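Local coordinates for protein halocarboxylic acid dehalogenase DehI (Pseudomonas putida, PDB 3BJX) that probably hydrolyses the carbon-halogen bond of alpha-halocarboxylic acids, releasing halide and leaving the corresponding hydroxy acids, at residues F52-Y63 / E269-Y280. Sequence-based numbering, arbitrary orientation.
Sequences FGCRVLATFPGY and ELAGLTGVLFMY. With SO4 (sulfate ion), chain E.
Val56, whose CG1 meets CG1 of Val276, has a carbonyl oxygen gripped by two donors, Thr59 N and Thr59 OG1; the hydroxyl bond, Thr59 OG1 to Val56 O at 2.7 Å, lies in the carbonyl plane. Thr59 OG1 also hydrogen-bonds Asn268 ND2 of the second subunit, so this edge faces the dimer partner. The contact is an antiparallel helix pair in an all-alpha fold: the axes of 52-57 and 269-280 approach to 10.6 Å at 176°. No hydrogen bond crosses between the segments; the contact is made mainly by apolar side chains and aromatic rings. With no side chain on Gly53, the Tyr280 ring lies directly over its CA, 3.3 Å from CA to ring centroid, a CH-pi contact. Tyr280 in turn aims its edge at the face of Phe52, planes at 84°, a T-shaped pair that sets Tyr280 OH 3.1 Å above the centre of the Phe52 ring; that hydroxyl also hydrogen-bonds His199 NE2. The backbone N of Phe52 donates to O3 of a sulfate, probably from the crystallisation liquor, at 2.6 Å in a nearly straight bond. In the middle, Leu273 has CG anti to its backbone N (chi1 -180°) and divides its methyls: CD1 meets Leu57 CD2 at 3.6 Å, while CD2 sits over the Tyr63 ring, 3.8 Å from its centroid. Phe60 lays one face over Leu273 CB and turns its edge to Val276, CZ to CG2 3.9 Å. The buried Tyr63 OH has no polar partner in the model and rests against Leu277 CD1.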
ATOM      1  N   PHE A  52       7.021  11.606  -7.814  1.00 15.34           N
ATOM      2  CA  PHE A  52       5.986  11.921  -6.832  1.00 17.34           C
ATOM      3  C   PHE A  52       6.301  11.259  -5.465  1.00 18.66           C
ATOM      4  O   PHE A  52       6.215  11.906  -4.417  1.00 20.36           O
ATOM      5  CB  PHE A  52       4.617  11.455  -7.398  1.00 16.08           C
ATOM      6  CG  PHE A  52       3.401  11.811  -6.544  1.00 14.60           C
ATOM      7  CD1 PHE A  52       3.405  12.889  -5.669  1.00 12.01           C
ATOM      8  CD2 PHE A  52       2.215  11.067  -6.685  1.00 14.40           C
ATOM      9  CE1 PHE A  52       2.263  13.197  -4.916  1.00 12.65           C
ATOM     10  CE2 PHE A  52       1.071  11.379  -5.958  1.00 12.82           C
ATOM     11  CZ  PHE A  52       1.094  12.446  -5.072  1.00 13.60           C
ATOM     12  N   GLY A  53       6.687   9.984  -5.484  1.00 19.54           N
ATOM     13  CA  GLY A  53       7.009   9.252  -4.268  1.00 19.40           C
ATOM     14  C   GLY A  53       8.152   9.861  -3.483  1.00 20.79           C
ATOM     15  O   GLY A  53       8.123   9.901  -2.248  1.00 20.71           O
ATOM     16  N   CYS A  54       9.171  10.327  -4.196  1.00 20.96           N
ATOM     17  CA  CYS A  54      10.289  11.029  -3.544  1.00 20.31           C
ATOM     18  C   CYS A  54       9.861  12.362  -2.953  1.00 20.17           C
ATOM     19  O   CYS A  54      10.273  12.698  -1.856  1.00 22.72           O
ATOM     20  CB  CYS A  54      11.436  11.238  -4.511  1.00 18.71           C
ATOM     21  SG  CYS A  54      12.241   9.709  -4.884  1.00 16.71           S
ATOM     22  N   ARG A  55       9.029  13.101  -3.683  1.00 18.09           N
ATOM     23  CA  ARG A  55       8.542  14.403  -3.239  1.00 17.42           C
ATOM     24  C   ARG A  55       7.699  14.319  -1.962  1.00 18.12           C
ATOM     25  O   ARG A  55       7.706  15.260  -1.142  1.00 18.41           O
ATOM     26  CB  ARG A  55       7.764  15.118  -4.362  1.00 15.73           C
ATOM     27  CG  ARG A  55       8.537  15.170  -5.682  1.00 14.81           C
ATOM     28  CD  ARG A  55       7.978  16.206  -6.642  1.00 14.76           C
ATOM     29  NE  ARG A  55       6.565  16.025  -6.999  1.00 11.12           N
ATOM     30  CZ  ARG A  55       6.123  15.472  -8.130  1.00 12.02           C
ATOM     31  NH1 ARG A  55       6.967  14.980  -9.029  1.00 10.43           N
ATOM     32  NH2 ARG A  55       4.806  15.388  -8.357  1.00 11.49           N
ATOM     33  N   VAL A  56       6.980  13.207  -1.804  1.00 15.30           N
ATOM     34  CA  VAL A  56       6.279  12.911  -0.560  1.00 15.78           C
ATOM     35  C   VAL A  56       7.244  12.544   0.574  1.00 16.60           C
ATOM     36  O   VAL A  56       7.028  12.941   1.718  1.00 16.39           O
ATOM     37  CB  VAL A  56       5.198  11.807  -0.757  1.00 13.81           C
ATOM     38  CG1 VAL A  56       4.575  11.405   0.573  1.00 12.09           C
ATOM     39  CG2 VAL A  56       4.118  12.303  -1.754  1.00 12.01           C
ATOM     40  N   LEU A  57       8.302  11.805   0.234  1.00 18.43           N
ATOM     41  CA  LEU A  57       9.332  11.355   1.190  1.00 18.92           C
ATOM     42  C   LEU A  57      10.149  12.526   1.671  1.00 18.65           C
ATOM     43  O   LEU A  57      10.625  12.535   2.804  1.00 19.02           O
ATOM     44  CB  LEU A  57      10.286  10.340   0.543  1.00 17.33           C
ATOM     45  CG  LEU A  57       9.740   8.980   0.125  1.00 18.22           C
ATOM     46  CD1 LEU A  57      10.832   8.158  -0.627  1.00 18.61           C
ATOM     47  CD2 LEU A  57       9.163   8.207   1.334  1.00 18.16           C
ATOM     48  N   ALA A  58      10.314  13.499   0.778  1.00 18.25           N
ATOM     49  CA  ALA A  58      10.917  14.785   1.079  1.00 19.54           C
ATOM     50  C   ALA A  58      10.232  15.537   2.226  1.00 20.86           C
ATOM     51  O   ALA A  58      10.832  16.451   2.800  1.00 21.48           O
ATOM     52  CB  ALA A  58      10.922  15.654  -0.181  1.00 20.27           C
ATOM     53  N   THR A  59       8.990  15.171   2.554  1.00 20.63           N
ATOM     54  CA  THR A  59       8.255  15.814   3.671  1.00 22.08           C
ATOM     55  C   THR A  59       8.540  15.177   5.051  1.00 23.09           C
ATOM     56  O   THR A  59       8.043  15.668   6.070  1.00 24.78           O
ATOM     57  CB  THR A  59       6.721  15.858   3.436  1.00 19.45           C
ATOM     58  OG1 THR A  59       6.174  14.561   3.659  1.00 20.39           O
ATOM     59  CG2 THR A  59       6.395  16.274   2.040  1.00 18.10           C
ATOM     60  N   PHE A  60       9.334  14.104   5.071  1.00 23.38           N
ATOM     61  CA  PHE A  60       9.778  13.436   6.307  1.00 24.17           C
ATOM     62  C   PHE A  60      11.151  13.976   6.713  1.00 25.67           C
ATOM     63  O   PHE A  60      12.103  13.879   5.942  1.00 26.50           O
ATOM     64  CB  PHE A  60       9.862  11.912   6.110  1.00 23.56           C
ATOM     65  CG  PHE A  60       8.520  11.231   5.958  1.00 23.48           C
ATOM     66  CD1 PHE A  60       7.860  10.702   7.070  1.00 24.04           C
ATOM     67  CD2 PHE A  60       7.920  11.113   4.713  1.00 23.25           C
ATOM     68  CE1 PHE A  60       6.609  10.087   6.941  1.00 23.63           C
ATOM     69  CE2 PHE A  60       6.672  10.499   4.573  1.00 23.24           C
ATOM     70  CZ  PHE A  60       6.020   9.976   5.689  1.00 23.52           C
ATOM     71  N   PRO A  61      11.275  14.550   7.924  1.00 26.35           N
ATOM     72  CA  PRO A  61      12.548  15.204   8.268  1.00 25.38           C
ATOM     73  C   PRO A  61      13.770  14.293   8.150  1.00 24.41           C
ATOM     74  O   PRO A  61      13.796  13.211   8.726  1.00 26.04           O
ATOM     75  CB  PRO A  61      12.339  15.646   9.717  1.00 26.00           C
ATOM     76  CG  PRO A  61      10.849  15.806   9.835  1.00 26.93           C
ATOM     77  CD  PRO A  61      10.291  14.662   9.016  1.00 26.45           C
ATOM     78  N   GLY A  62      14.745  14.743   7.366  1.00 23.33           N
ATOM     79  CA  GLY A  62      16.053  14.117   7.214  1.00 21.59           C
ATOM     80  C   GLY A  62      16.143  12.914   6.283  1.00 20.54           C
ATOM     81  O   GLY A  62      17.243  12.537   5.849  1.00 19.75           O
ATOM     82  N   TYR A  63      15.001  12.300   5.990  1.00 18.83           N
ATOM     83  CA  TYR A  63      15.006  10.967   5.400  1.00 18.62           C
ATOM     84  C   TYR A  63      15.661  10.874   4.041  1.00 18.67           C
ATOM     85  O   TYR A  63      16.633  10.136   3.873  1.00 18.61           O
ATOM     86  CB  TYR A  63      13.603  10.330   5.360  1.00 16.70           C
ATOM     87  CG  TYR A  63      13.624   8.965   4.712  1.00 15.55           C
ATOM     88  CD1 TYR A  63      14.380   7.912   5.266  1.00 15.63           C
ATOM     89  CD2 TYR A  63      12.918   8.723   3.534  1.00 15.04           C
ATOM     90  CE1 TYR A  63      14.427   6.649   4.662  1.00 14.59           C
ATOM     91  CE2 TYR A  63      12.965   7.474   2.916  1.00 14.85           C
ATOM     92  CZ  TYR A  63      13.714   6.438   3.483  1.00 15.23           C
ATOM     93  OH  TYR A  63      13.745   5.205   2.857  1.00 16.01           O
ATOM     94  N   GLU A 269       6.422   8.979  12.493  1.00 25.55           N
ATOM     95  CA  GLU A 269       7.044   9.243  11.188  1.00 24.10           C
ATOM     96  C   GLU A 269       7.541   7.962  10.521  1.00 22.81           C
ATOM     97  O   GLU A 269       7.425   7.806   9.311  1.00 21.31           O
ATOM     98  CB  GLU A 269       8.191  10.242  11.327  1.00 24.15           C
ATOM     99  CG  GLU A 269       7.701  11.678  11.431  1.00 25.46           C
ATOM    100  CD  GLU A 269       8.733  12.630  11.986  1.00 25.84           C
ATOM    101  OE1 GLU A 269       9.752  12.179  12.526  1.00 26.81           O
ATOM    102  OE2 GLU A 269       8.526  13.850  11.892  1.00 26.76           O
ATOM    103  N   LEU A 270       8.078   7.055  11.329  1.00 21.84           N
ATOM    104  CA  LEU A 270       8.630   5.792  10.849  1.00 21.64           C
ATOM    105  C   LEU A 270       7.545   4.836  10.374  1.00 20.92           C
ATOM    106  O   LEU A 270       7.770   4.032   9.450  1.00 22.37           O
ATOM    107  CB  LEU A 270       9.441   5.131  11.964  1.00 23.45           C
ATOM    108  CG  LEU A 270      10.728   5.850  12.387  1.00 23.97           C
ATOM    109  CD1 LEU A 270      11.170   5.306  13.715  1.00 24.73           C
ATOM    110  CD2 LEU A 270      11.817   5.668  11.348  1.00 24.31           C
ATOM    111  N   ALA A 271       6.383   4.927  11.018  1.00 18.62           N
ATOM    112  CA  ALA A 271       5.189   4.211  10.629  1.00 18.28           C
ATOM    113  C   ALA A 271       4.614   4.767   9.322  1.00 17.68           C
ATOM    114  O   ALA A 271       4.116   4.007   8.489  1.00 16.82           O
ATOM    115  CB  ALA A 271       4.142   4.289  11.758  1.00 17.81           C
ATOM    116  N   GLY A 272       4.660   6.098   9.166  1.00 17.70           N
ATOM    117  CA  GLY A 272       4.084   6.787   7.998  1.00 15.80           C
ATOM    118  C   GLY A 272       4.985   6.577   6.803  1.00 15.71           C
ATOM    119  O   GLY A 272       4.534   6.291   5.701  1.00 14.93           O
ATOM    120  N   LEU A 273       6.276   6.717   7.051  1.00 15.09           N
ATOM    121  CA  LEU A 273       7.312   6.391   6.096  1.00 17.69           C
ATOM    122  C   LEU A 273       7.216   4.926   5.568  1.00 16.12           C
ATOM    123  O   LEU A 273       7.341   4.686   4.353  1.00 14.67           O
ATOM    124  CB  LEU A 273       8.662   6.626   6.772  1.00 18.13           C
ATOM    125  CG  LEU A 273       9.904   6.350   5.957  1.00 20.98           C
ATOM    126  CD1 LEU A 273       9.828   7.160   4.688  1.00 20.55           C
ATOM    127  CD2 LEU A 273      11.137   6.734   6.804  1.00 21.39           C
ATOM    128  N   THR A 274       7.014   3.974   6.479  1.00 14.16           N
ATOM    129  CA  THR A 274       6.851   2.562   6.110  1.00 15.73           C
ATOM    130  C   THR A 274       5.653   2.395   5.199  1.00 15.32           C
ATOM    131  O   THR A 274       5.762   1.708   4.179  1.00 19.07           O
ATOM    132  CB  THR A 274       6.646   1.645   7.340  1.00 15.16           C
ATOM    133  OG1 THR A 274       7.779   1.739   8.203  1.00 13.53           O
ATOM    134  CG2 THR A 274       6.431   0.186   6.929  1.00 13.32           C
ATOM    135  N   GLY A 275       4.529   3.010   5.575  1.00 13.23           N
ATOM    136  CA  GLY A 275       3.267   2.941   4.822  1.00 10.45           C
ATOM    137  C   GLY A 275       3.370   3.644   3.481  1.00  9.95           C
ATOM    138  O   GLY A 275       2.803   3.195   2.494  1.00 10.15           O
ATOM    139  N   VAL A 276       4.116   4.736   3.445  1.00  9.58           N
ATOM    140  CA  VAL A 276       4.317   5.515   2.219  1.00 10.71           C
ATOM    141  C   VAL A 276       5.137   4.727   1.184  1.00 12.18           C
ATOM    142  O   VAL A 276       4.778   4.676   0.001  1.00 13.20           O
ATOM    143  CB  VAL A 276       4.963   6.894   2.540  1.00  8.76           C
ATOM    144  CG1 VAL A 276       5.506   7.567   1.299  1.00  9.32           C
ATOM    145  CG2 VAL A 276       3.954   7.803   3.183  1.00  7.06           C
ATOM    146  N   LEU A 277       6.202   4.078   1.651  1.00 13.85           N
ATOM    147  CA  LEU A 277       7.052   3.225   0.804  1.00 14.12           C
ATOM    148  C   LEU A 277       6.311   2.015   0.243  1.00 14.36           C
ATOM    149  O   LEU A 277       6.399   1.740  -0.958  1.00 15.81           O
ATOM    150  CB  LEU A 277       8.320   2.801   1.550  1.00 12.46           C
ATOM    151  CG  LEU A 277       9.323   3.959   1.695  1.00 12.21           C
ATOM    152  CD1 LEU A 277      10.207   3.758   2.909  1.00 11.15           C
ATOM    153  CD2 LEU A 277      10.148   4.184   0.392  1.00 11.16           C
ATOM    154  N   PHE A 278       5.575   1.326   1.106  1.00 12.98           N
ATOM    155  CA  PHE A 278       4.668   0.256   0.703  1.00 15.76           C
ATOM    156  C   PHE A 278       3.759   0.700  -0.436  1.00 17.49           C
ATOM    157  O   PHE A 278       3.772   0.117  -1.511  1.00 18.12           O
ATOM    158  CB  PHE A 278       3.800  -0.146   1.880  1.00 14.70           C
ATOM    159  CG  PHE A 278       2.959  -1.357   1.630  1.00 14.59           C
ATOM    160  CD1 PHE A 278       3.450  -2.624   1.933  1.00 13.32           C
ATOM    161  CD2 PHE A 278       1.667  -1.236   1.105  1.00 14.36           C
ATOM    162  CE1 PHE A 278       2.681  -3.734   1.713  1.00 13.46           C
ATOM    163  CE2 PHE A 278       0.879  -2.358   0.891  1.00 13.76           C
ATOM    164  CZ  PHE A 278       1.392  -3.610   1.200  1.00 13.94           C
HETATM  165  N   MSE A 279       2.978   1.741  -0.185  1.00 19.00           N
HETATM  166  CA  MSE A 279       2.104   2.320  -1.195  1.00 22.83           C
HETATM  167  C   MSE A 279       2.779   2.674  -2.529  1.00 18.04           C
HETATM  168  O   MSE A 279       2.198   2.475  -3.591  1.00 17.39           O
HETATM  169  CB  MSE A 279       1.457   3.572  -0.617  1.00 24.84           C
HETATM  170  CG  MSE A 279       0.423   4.177  -1.511  1.00 28.32           C
HETATM  171 SE   MSE A 279      -0.594   5.498  -0.546  1.00 34.32          SE
HETATM  172  CE  MSE A 279       0.794   6.904  -0.317  1.00 30.70           C
ATOM    173  N   TYR A 280       3.977   3.246  -2.472  1.00 17.48           N
ATOM    174  CA  TYR A 280       4.644   3.665  -3.704  1.00 16.54           C
ATOM    175  C   TYR A 280       5.251   2.514  -4.525  1.00 14.96           C
ATOM    176  O   TYR A 280       5.375   2.642  -5.726  1.00 14.25           O
ATOM    177  CB  TYR A 280       5.619   4.849  -3.502  1.00 16.75           C
ATOM    178  CG  TYR A 280       4.931   6.197  -3.576  1.00 16.26           C
ATOM    179  CD1 TYR A 280       4.494   6.724  -4.802  1.00 15.61           C
ATOM    180  CD2 TYR A 280       4.696   6.941  -2.419  1.00 16.09           C
ATOM    181  CE1 TYR A 280       3.837   7.955  -4.858  1.00 15.43           C
ATOM    182  CE2 TYR A 280       4.054   8.172  -2.469  1.00 15.69           C
ATOM    183  CZ  TYR A 280       3.627   8.666  -3.680  1.00 16.50           C
ATOM    184  OH  TYR A 280       3.003   9.894  -3.700  1.00 17.60           O
TER
HETATM  185  S   SO4 E 297       5.947   9.494 -10.560  1.00 25.72           S
HETATM  186  O1  SO4 E 297       6.282   9.236 -11.974  1.00 24.70           O
HETATM  187  O2  SO4 E 297       6.662   8.549  -9.702  1.00 25.61           O
HETATM  188  O3  SO4 E 297       6.353  10.851 -10.226  1.00 26.55           O
HETATM  189  O4  SO4 E 297       4.513   9.357 -10.304  1.00 24.36           O